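Local coordinates for RNA 2',3'-cyclic phosphodiesterase (Deinococcus radiodurans, PDB 5H7E), which belongs to the LigT-like members of the 2H phosphoesterase superfamily, proteins built around a curved antiparallel beta sheet flanked by helices, at residues E24-L29 and W33-P38; T80-N85 and R90-K95; E99-L104 and L122-H127. All blocks are in the same frame, centred on the assembly; numbering follows the deposited sequence.

Contact 1 of 3, residues E24-L29 and W33-P38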
loop_
_atom_site.group_PDB
_atom_site.type_symbol
_atom_site.label_atom_id
_atom_site.label_comp_id
_atom_site.label_asym_id
_atom_site.label_seq_id
_atom_site.Cartn_x
_atom_site.Cartn_y
_atom_site.Cartn_z
ATOM N N GLU A 24 -7.325 -6.585 -15.452
ATOM C CA GLU A 24 -7.434 -6.596 -16.894
ATOM C C GLU A 24 -6.200 -5.963 -17.528
ATOM O O GLU A 24 -5.741 -6.419 -18.579
ATOM C CB GLU A 24 -8.702 -5.887 -17.323
ATOM C CG GLU A 24 -9.951 -6.609 -16.841
ATOM C CD GLU A 24 -11.247 -5.936 -17.233
ATOM O OE1 GLU A 24 -12.180 -5.928 -16.403
ATOM O OE2 GLU A 24 -11.320 -5.412 -18.368
ATOM N N ALA A 25 -5.647 -4.925 -16.904
ATOM C CA ALA A 25 -4.395 -4.338 -17.414
ATOM C C ALA A 25 -3.239 -5.319 -17.322
ATOM O O ALA A 25 -2.344 -5.328 -18.169
ATOM C CB ALA A 25 -4.081 -3.068 -16.640
ATOM N N GLN A 26 -3.231 -6.172 -16.299
ATOM C CA GLN A 26 -2.147 -7.135 -16.189
ATOM C C GLN A 26 -2.144 -8.184 -17.276
ATOM O O GLN A 26 -1.134 -8.856 -17.446
ATOM C CB GLN A 26 -2.211 -7.859 -14.845
ATOM C CG GLN A 26 -2.093 -6.983 -13.654
ATOM C CD GLN A 26 -2.392 -7.772 -12.349
ATOM O OE1 GLN A 26 -3.368 -8.519 -12.287
ATOM N NE2 GLN A 26 -1.555 -7.601 -11.328
ATOM N N ALA A 27 -3.242 -8.354 -18.008
ATOM C CA ALA A 27 -3.219 -9.308 -19.120
ATOM C C ALA A 27 -2.154 -8.953 -20.155
ATOM O O ALA A 27 -1.740 -9.819 -20.942
ATOM C CB ALA A 27 -4.586 -9.374 -19.793
ATOM N N LYS A 28 -1.689 -7.703 -20.176
ATOM C CA LYS A 28 -0.643 -7.298 -21.114
ATOM C C LYS A 28 0.753 -7.728 -20.681
ATOM O O LYS A 28 1.673 -7.700 -21.504
ATOM C CB LYS A 28 -0.676 -5.783 -21.308
ATOM C CG LYS A 28 -2.049 -5.308 -21.763
ATOM C CD LYS A 28 -2.235 -3.811 -21.604
ATOM C CE LYS A 28 -3.678 -3.413 -21.917
ATOM N NZ LYS A 28 -4.055 -3.813 -23.290
ATOM N N LEU A 29 0.948 -8.138 -19.433
ATOM C CA LEU A 29 2.279 -8.543 -19.007
ATOM C C LEU A 29 2.804 -9.696 -19.850
ATOM O O LEU A 29 2.060 -10.600 -20.233
ATOM C CB LEU A 29 2.266 -8.965 -17.548
ATOM C CG LEU A 29 1.880 -7.799 -16.648
ATOM C CD1 LEU A 29 1.562 -8.356 -15.257
ATOM C CD2 LEU A 29 3.001 -6.780 -16.572
ATOM N N TRP A 33 7.786 -10.632 -16.115
ATOM C CA TRP A 33 6.869 -9.944 -15.210
ATOM C C TRP A 33 6.002 -10.944 -14.452
ATOM O O TRP A 33 5.461 -11.892 -15.033
ATOM C CB TRP A 33 5.970 -8.976 -15.973
ATOM C CG TRP A 33 6.612 -7.693 -16.423
ATOM C CD1 TRP A 33 6.820 -7.299 -17.719
ATOM C CD2 TRP A 33 7.036 -6.592 -15.597
ATOM N NE1 TRP A 33 7.380 -6.046 -17.739
ATOM C CE2 TRP A 33 7.539 -5.594 -16.463
ATOM C CE3 TRP A 33 7.101 -6.378 -14.220
ATOM C CZ2 TRP A 33 8.061 -4.380 -15.989
ATOM C CZ3 TRP A 33 7.593 -5.160 -13.745
ATOM C CH2 TRP A 33 8.094 -4.179 -14.646
ATOM N N ARG A 34 5.845 -10.697 -13.153
ATOM C CA ARG A 34 5.043 -11.508 -12.245
ATOM C C ARG A 34 3.929 -10.620 -11.714
ATOM O O ARG A 34 4.201 -9.662 -10.978
ATOM C CB ARG A 34 5.878 -12.025 -11.078
ATOM C CG ARG A 34 6.995 -13.034 -11.478
ATOM C CD ARG A 34 7.910 -13.328 -10.261
ATOM N NE ARG A 34 8.932 -12.289 -10.004
ATOM C CZ ARG A 34 9.035 -11.548 -8.892
ATOM N NH1 ARG A 34 10.015 -10.651 -8.796
ATOM N NH2 ARG A 34 8.173 -11.683 -7.880
ATOM N N ALA A 35 2.693 -10.946 -12.077
ATOM C CA ALA A 35 1.559 -10.121 -11.689
ATOM C C ALA A 35 1.234 -10.258 -10.214
ATOM O O ALA A 35 1.298 -11.348 -9.643
ATOM C CB ALA A 35 0.328 -10.489 -12.518
ATOM N N VAL A 36 0.861 -9.147 -9.597
ATOM C CA VAL A 36 0.372 -9.125 -8.218
ATOM C C VAL A 36 -1.057 -9.653 -8.211
ATOM O O VAL A 36 -1.858 -9.273 -9.056
ATOM C CB VAL A 36 0.430 -7.709 -7.661
ATOM C CG1 VAL A 36 -0.275 -7.587 -6.305
ATOM C CG2 VAL A 36 1.916 -7.234 -7.556
ATOM N N ARG A 37 -1.376 -10.554 -7.278
ATOM C CA ARG A 37 -2.745 -11.070 -7.252
ATOM C C ARG A 37 -3.678 -9.971 -6.771
ATOM O O ARG A 37 -3.315 -9.160 -5.935
ATOM C CB ARG A 37 -2.867 -12.273 -6.297
ATOM C CG ARG A 37 -2.067 -13.489 -6.734
ATOM C CD ARG A 37 -2.273 -14.701 -5.833
ATOM N NE ARG A 37 -2.223 -14.333 -4.428
ATOM C CZ ARG A 37 -1.196 -14.572 -3.602
ATOM N NH1 ARG A 37 -1.268 -14.192 -2.325
ATOM N NH2 ARG A 37 -0.084 -15.161 -4.042
ATOM N N PRO A 38 -4.912 -9.931 -7.279
ATOM C CA PRO A 38 -5.847 -8.914 -6.785
ATOM C C PRO A 38 -5.954 -8.883 -5.264
ATOM O O PRO A 38 -6.060 -7.797 -4.677
ATOM C CB PRO A 38 -7.166 -9.321 -7.456
ATOM C CG PRO A 38 -6.693 -9.942 -8.783
ATOM C CD PRO A 38 -5.426 -10.697 -8.439
#

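Contact 2 of 3, residues T80-N85 and R90-K95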
loop_
_atom_site.group_PDB
_atom_site.type_symbol
_atom_site.label_atom_id
_atom_site.label_comp_id
_atom_site.label_asym_id
_atom_site.label_seq_id
_atom_site.Cartn_x
_atom_site.Cartn_y
_atom_site.Cartn_z
ATOM N N THR A 80 0.026 4.732 -15.286
ATOM C CA THR A 80 1.006 3.747 -14.852
ATOM C C THR A 80 2.415 4.341 -14.845
ATOM O O THR A 80 2.702 5.379 -15.462
ATOM C CB THR A 80 0.932 2.515 -15.742
ATOM O OG1 THR A 80 1.049 2.932 -17.140
ATOM C CG2 THR A 80 -0.372 1.734 -15.494
ATOM N N GLY A 81 3.326 3.639 -14.173
ATOM C CA GLY A 81 4.732 4.017 -14.148
ATOM C C GLY A 81 5.588 2.873 -13.636
ATOM O O GLY A 81 5.083 1.787 -13.330
ATOM N N TYR A 82 6.912 3.116 -13.557
ATOM C CA TYR A 82 7.882 2.093 -13.156
ATOM C C TYR A 82 8.772 2.533 -12.000
ATOM O O TYR A 82 9.119 3.710 -11.883
ATOM C CB TYR A 82 8.798 1.715 -14.336
ATOM C CG TYR A 82 8.025 1.189 -15.504
ATOM C CD1 TYR A 82 7.553 2.056 -16.497
ATOM C CD2 TYR A 82 7.730 -0.175 -15.621
ATOM C CE1 TYR A 82 6.833 1.583 -17.576
ATOM C CE2 TYR A 82 7.011 -0.662 -16.703
ATOM C CZ TYR A 82 6.568 0.230 -17.683
ATOM O OH TYR A 82 5.849 -0.225 -18.761
ATOM N N PHE A 83 9.173 1.571 -11.164
ATOM C CA PHE A 83 10.317 1.751 -10.243
ATOM C C PHE A 83 11.400 0.761 -10.649
ATOM O O PHE A 83 11.107 -0.385 -10.966
ATOM C CB PHE A 83 9.962 1.496 -8.771
ATOM C CG PHE A 83 8.975 2.478 -8.154
ATOM C CD1 PHE A 83 9.153 3.859 -8.261
ATOM C CD2 PHE A 83 7.868 2.007 -7.427
ATOM C CE1 PHE A 83 8.239 4.756 -7.685
ATOM C CE2 PHE A 83 6.950 2.888 -6.844
ATOM C CZ PHE A 83 7.133 4.270 -6.971
ATOM N N PRO A 84 12.681 1.183 -10.655
ATOM C CA PRO A 84 13.111 2.539 -10.364
ATOM C C PRO A 84 12.923 3.394 -11.604
ATOM O O PRO A 84 12.701 2.870 -12.703
ATOM C CB PRO A 84 14.590 2.360 -9.991
ATOM C CG PRO A 84 15.057 1.227 -10.877
ATOM C CD PRO A 84 13.808 0.296 -10.985
ATOM N N ASN A 85 12.992 4.708 -11.428
ATOM C CA ASN A 85 12.975 5.600 -12.580
ATOM C C ASN A 85 14.063 5.235 -13.589
ATOM O O ASN A 85 13.844 5.312 -14.803
ATOM C CB ASN A 85 13.144 7.038 -12.095
ATOM C CG ASN A 85 12.441 8.021 -12.973
ATOM O OD1 ASN A 85 11.207 8.063 -13.014
ATOM N ND2 ASN A 85 13.212 8.826 -13.691
ATOM N N ARG A 90 11.910 -2.689 -12.120
ATOM C CA ARG A 90 11.669 -3.844 -11.282
ATOM C C ARG A 90 10.193 -3.921 -10.869
ATOM O O ARG A 90 9.709 -4.970 -10.495
ATOM C CB ARG A 90 12.539 -3.779 -10.034
ATOM C CG ARG A 90 14.030 -3.800 -10.313
ATOM C CD ARG A 90 14.439 -5.087 -11.004
ATOM N NE ARG A 90 14.190 -6.240 -10.151
ATOM C CZ ARG A 90 14.959 -6.583 -9.125
ATOM N NH1 ARG A 90 16.029 -5.866 -8.829
ATOM N NH2 ARG A 90 14.655 -7.640 -8.395
ATOM N N VAL A 91 9.506 -2.783 -10.913
ATOM C CA VAL A 91 8.107 -2.678 -10.518
ATOM C C VAL A 91 7.249 -1.889 -11.511
ATOM O O VAL A 91 7.676 -0.865 -12.000
ATOM C CB VAL A 91 7.986 -1.929 -9.169
ATOM C CG1 VAL A 91 6.549 -1.866 -8.708
ATOM C CG2 VAL A 91 8.863 -2.528 -8.083
ATOM N N TRP A 92 6.046 -2.381 -11.800
ATOM C CA TRP A 92 5.082 -1.682 -12.632
ATOM C C TRP A 92 3.944 -1.340 -11.687
ATOM O O TRP A 92 3.497 -2.192 -10.951
ATOM C CB TRP A 92 4.576 -2.603 -13.725
ATOM C CG TRP A 92 3.699 -1.955 -14.746
ATOM C CD1 TRP A 92 3.915 -0.776 -15.374
ATOM C CD2 TRP A 92 2.488 -2.479 -15.291
ATOM N NE1 TRP A 92 2.915 -0.522 -16.266
ATOM C CE2 TRP A 92 2.023 -1.557 -16.234
ATOM C CE3 TRP A 92 1.750 -3.639 -15.070
ATOM C CZ2 TRP A 92 0.860 -1.754 -16.948
ATOM C CZ3 TRP A 92 0.599 -3.830 -15.779
ATOM C CH2 TRP A 92 0.164 -2.895 -16.708
ATOM N N PHE A 93 3.486 -0.097 -11.692
ATOM C CA PHE A 93 2.448 0.294 -10.746
ATOM C C PHE A 93 1.485 1.274 -11.411
ATOM O O PHE A 93 1.737 1.775 -12.509
ATOM C CB PHE A 93 3.071 0.994 -9.481
ATOM C CG PHE A 93 3.847 2.260 -9.817
ATOM C CD1 PHE A 93 3.173 3.444 -10.018
ATOM C CD2 PHE A 93 5.229 2.239 -9.872
ATOM C CE1 PHE A 93 3.865 4.616 -10.323
ATOM C CE2 PHE A 93 5.923 3.408 -10.214
ATOM C CZ PHE A 93 5.224 4.574 -10.425
ATOM N N VAL A 94 0.337 1.466 -10.763
ATOM C CA VAL A 94 -0.586 2.559 -11.124
ATOM C C VAL A 94 -0.541 3.598 -10.012
ATOM O O VAL A 94 -0.589 3.255 -8.827
ATOM C CB VAL A 94 -2.015 2.064 -11.378
ATOM C CG1 VAL A 94 -2.621 1.275 -10.173
ATOM C CG2 VAL A 94 -2.946 3.216 -11.758
ATOM N N LYS A 95 -0.400 4.874 -10.403
ATOM C CA LYS A 95 -0.407 5.957 -9.427
ATOM C C LYS A 95 -1.815 6.163 -8.880
ATOM O O LYS A 95 -2.798 6.052 -9.608
ATOM C CB LYS A 95 0.082 7.225 -10.106
ATOM C CG LYS A 95 -0.002 8.468 -9.214
ATOM C CD LYS A 95 0.589 9.665 -10.034
ATOM C CE LYS A 95 0.593 10.947 -9.252
ATOM N NZ LYS A 95 -0.742 11.163 -8.670
HETATM O O HOH W 1 2.830 1.426 -18.421
#

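Contact 3 of 3, residues E99-L104 and L122-H127. With SO4 (sulfate ion), chain D.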
loop_
_atom_site.group_PDB
_atom_site.type_symbol
_atom_site.label_atom_id
_atom_site.label_comp_id
_atom_site.label_asym_id
_atom_site.label_seq_id
_atom_site.Cartn_x
_atom_site.Cartn_y
_atom_site.Cartn_z
ATOM N N GLU A 99 -7.036 13.536 -1.906
ATOM C CA GLU A 99 -6.826 14.613 -0.930
ATOM C C GLU A 99 -6.584 14.023 0.457
ATOM O O GLU A 99 -7.357 13.194 0.943
ATOM C CB GLU A 99 -8.063 15.524 -0.901
ATOM C CG GLU A 99 -7.863 16.752 0.008
ATOM C CD GLU A 99 -9.106 17.583 0.220
ATOM O OE1 GLU A 99 -10.218 17.179 -0.215
ATOM O OE2 GLU A 99 -8.968 18.674 0.829
ATOM N N GLY A 100 -5.520 14.460 1.116
ATOM C CA GLY A 100 -5.252 13.961 2.459
ATOM C C GLY A 100 -4.309 12.784 2.528
ATOM O O GLY A 100 -3.790 12.494 3.630
ATOM N N LEU A 101 -4.062 12.106 1.407
ATOM C CA LEU A 101 -3.346 10.818 1.495
ATOM C C LEU A 101 -1.862 11.022 1.815
ATOM O O LEU A 101 -1.301 10.291 2.645
ATOM C CB LEU A 101 -3.533 10.029 0.218
ATOM C CG LEU A 101 -2.792 8.667 0.198
ATOM C CD1 LEU A 101 -3.288 7.727 1.307
ATOM C CD2 LEU A 101 -3.105 8.072 -1.125
ATOM N N THR A 102 -1.186 11.962 1.138
ATOM C CA THR A 102 0.195 12.267 1.516
ATOM C C THR A 102 0.298 12.722 2.969
ATOM O O THR A 102 1.190 12.274 3.697
ATOM C CB THR A 102 0.811 13.304 0.604
ATOM O OG1 THR A 102 0.846 12.737 -0.718
ATOM C CG2 THR A 102 2.244 13.663 1.089
ATOM N N GLU A 103 -0.599 13.607 3.406
ATOM C CA GLU A 103 -0.568 14.074 4.784
ATOM C C GLU A 103 -0.748 12.914 5.755
ATOM O O GLU A 103 -0.042 12.827 6.752
ATOM C CB GLU A 103 -1.675 15.135 4.970
ATOM C CG GLU A 103 -2.286 15.338 6.333
ATOM C CD GLU A 103 -3.538 16.290 6.304
ATOM O OE1 GLU A 103 -3.899 16.831 5.252
ATOM O OE2 GLU A 103 -4.161 16.497 7.348
ATOM N N LEU A 104 -1.649 12.002 5.454
ATOM C CA LEU A 104 -1.832 10.833 6.332
ATOM C C LEU A 104 -0.578 9.978 6.371
ATOM O O LEU A 104 -0.118 9.572 7.443
ATOM C CB LEU A 104 -3.024 10.009 5.861
ATOM C CG LEU A 104 -3.275 8.700 6.656
ATOM C CD1 LEU A 104 -3.597 9.016 8.115
ATOM C CD2 LEU A 104 -4.487 8.035 5.985
ATOM N N LEU A 122 10.682 4.293 1.281
ATOM C CA LEU A 122 11.225 5.294 0.364
ATOM C C LEU A 122 10.316 6.534 0.390
ATOM O O LEU A 122 9.263 6.553 1.046
ATOM C CB LEU A 122 11.350 4.720 -1.049
ATOM C CG LEU A 122 12.191 3.441 -1.194
ATOM C CD1 LEU A 122 12.163 2.935 -2.634
ATOM C CD2 LEU A 122 13.619 3.687 -0.746
ATOM N N ALA A 123 10.701 7.590 -0.329
ATOM C CA ALA A 123 9.843 8.768 -0.440
ATOM C C ALA A 123 8.444 8.347 -0.832
ATOM O O ALA A 123 8.273 7.475 -1.679
ATOM C CB ALA A 123 10.417 9.737 -1.496
ATOM N N PHE A 124 7.426 8.928 -0.179
ATOM C CA PHE A 124 6.054 8.477 -0.400
ATOM C C PHE A 124 5.571 8.895 -1.782
ATOM O O PHE A 124 5.636 10.075 -2.137
ATOM C CB PHE A 124 5.102 9.040 0.649
ATOM C CG PHE A 124 3.698 8.561 0.470
ATOM C CD1 PHE A 124 3.389 7.232 0.666
ATOM C CD2 PHE A 124 2.701 9.440 0.103
ATOM C CE1 PHE A 124 2.112 6.765 0.499
ATOM C CE2 PHE A 124 1.402 9.004 -0.035
ATOM C CZ PHE A 124 1.111 7.651 0.117
ATOM N N LYS A 125 5.080 7.923 -2.541
ATOM C CA LYS A 125 4.522 8.136 -3.877
ATOM C C LYS A 125 3.395 7.125 -3.952
ATOM O O LYS A 125 3.659 5.945 -4.210
ATOM C CB LYS A 125 5.544 7.866 -4.979
ATOM C CG LYS A 125 6.819 8.671 -4.892
ATOM C CD LYS A 125 6.644 10.110 -5.252
ATOM C CE LYS A 125 7.968 10.857 -4.985
ATOM N NZ LYS A 125 9.137 10.102 -5.554
ATOM N N ALA A 126 2.166 7.566 -3.712
ATOM C CA ALA A 126 1.073 6.619 -3.555
ATOM C C ALA A 126 0.840 5.841 -4.844
ATOM O O ALA A 126 0.735 6.424 -5.933
ATOM C CB ALA A 126 -0.210 7.362 -3.202
ATOM N N HIS A 127 0.751 4.521 -4.721
ATOM C CA HIS A 127 0.575 3.689 -5.910
ATOM C C HIS A 127 0.009 2.350 -5.479
ATOM O O HIS A 127 0.060 1.968 -4.294
ATOM C CB HIS A 127 1.907 3.437 -6.636
ATOM C CG HIS A 127 2.891 2.667 -5.797
ATOM N ND1 HIS A 127 3.637 3.275 -4.799
ATOM C CD2 HIS A 127 3.260 1.361 -5.804
ATOM C CE1 HIS A 127 4.431 2.365 -4.236
ATOM N NE2 HIS A 127 4.225 1.199 -4.828
HETATM S S SO4 D . 4.490 -1.824 -2.490
HETATM O O1 SO4 D . 5.343 -2.725 -1.750
HETATM O O2 SO4 D . 5.267 -1.323 -3.640
HETATM O O3 SO4 D . 3.319 -2.616 -2.840
HETATM O O4 SO4 D . 4.093 -0.702 -1.716
HETATM O O HOH W 2 3.479 12.051 -2.758
#

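Contact 1 of 3, residues E24-L29 and W33-P38
Gln-26 NE2 is shared between two backbone carbonyls: it donates to Val-36 O at 2.8 Å and also to Leu-130 O on strand 127-132. The bond to Val-36 is nearly straight, 169° at the hydrogen, and it arrives on a lone pair in the carbonyl plane while lying almost in the plane of the Gln-26 amide. Two acceptors on one amide nitrogen should fix the amide's rotation. On the way to the carbonyl the amide passes alongside the Ala-35 methyl, with NE2 3.6 Å from CB. Near the end of helix 16-26 a type I beta turn spans Gln-26 to Leu-29, and after a short loop the chain returns as edge strand 34-35, which pairs antiparallel with strand 127-132. Leu-29 CG, anti to the carbonyl carbon (chi1 -63°), turns the isobutyl group toward this strand: CD1 meets Ala-35 CB at 3.7 Å, and CD2 sits over a face of the Trp-33 indole, 4.1 Å from the centroid of the five-membered ring in a CH-pi contact. The leucine and the indole side chain run roughly perpendicular. Lys-133 adds a cation-pi contact to the same indole, and Trp-33 NE1 makes a weak hydrogen bond to Pro-138 O.

Contact 2 of 3, residues T80-N85 and R90-K95
The beta hairpin of strands 73-83 and 91-97 holds this contact, and a classic beta bulge marks its loop end. There two residues, Arg-90 and Val-91, stand across from the single Phe-83, whose O accepts from Arg-90 N at 2.7 Å and from Val-91 N at 2.9 Å. Phe-83 N answers to Val-91 O, and Gly-81 and Phe-93 form a hydrogen-bonded pair through bonds of 3.0 Å each way, N to O. A cis peptide precedes Pro-84 as the chain leaves the strand. On one face of the sheet the Phe-93 ring folds back over the strand opposite: with CG between the backbone N and the carbonyl carbon (chi1 60°), it lies over Gly-81, whose CA is 4.1 Å from the ring centroid. Phe-83 meets the same ring obliquely, planes at 31°, with Phe-93 CE2 over the centre of the Phe-83 ring. The other face carries Thr-80, Tyr-82, Trp-92 and Val-94. The Tyr-82 and Trp-92 pyrrole planes are 30° apart and offset, with little ring overlap; Tyr-82 CE2 lies 3.4 Å from Trp-92 CD1. A water in the indole plane accepts from Trp-92 NE1 at 2.9 Å and is bonded to Thr-80 OG1 at 2.7 Å. Alternating hydrogen-bonded and non-hydrogen-bonded pairs, ended by one extra residue beside the loop, are typical of an antiparallel hairpin with a classic bulge.

Contact 3 of 3, residues E99-L104 and L122-H127
The Phe-124 ring turns one edge to the first turn of helix 101-114, with Thr-102 OG1 in its plane, 3.8 Å from CE2. Over one face, toward the rim, sits Ala-126 N. The His-127 imidazole is held at its edges: ND1 donates to Lys-125 O at 2.7 Å, nearly straight at 173° and within the ring plane, while NE2 donates to sulfate O2 at 3.0 Å. The Phe-83 ring meets it edge-to-face, and the Phe-93 ring also touches it. With both nitrogens engaged, its rotation is probably fixed. His-127 and Thr-129 fit one of the two HxT motifs after which the 2H superfamily is named; Thr-129 and Thr-44 also bond the sulfate, which probably comes from the crystallisation liquor but is consistent with an anion-binding pocket. The loop before His-127 rests on the first turn of helix 101-114. Leu-101, its CG anti to the backbone N (chi1 179°), brings CD2 to 3.6 Å from Ala-126 CB, while its CG stands 4.0 Å from Phe-124 CZ, roughly square to that side chain. Phe-124 continues along the helix onto Ala-105, Glu-106 and Arg-109. A water donates to Phe-124 O at 3.0 Å and bonds Thr-102 OG1 only weakly.

The three contacts follow one another along the chain without interleaving. Contacts 1 and 2 have centres about 13 Å apart and meet directly: Leu-29 and Trp-33 pack against Trp-92, which joins the turn after helix 16-26 to the hairpin. Contacts 2 and 3, about 15 Å between centres, touch where the rings of Phe-83 and Phe-93 reach His-127. Contacts 1 and 3 lie about 24 Å apart between centres and do not touch. Strand 127-132 ties the set together, since it pairs with strand 34-35 and with strand 91-97 and begins at His-127. The hairpin, part of the curled antiparallel sheet, thus stands between the helix end and the site occupied by sulfate.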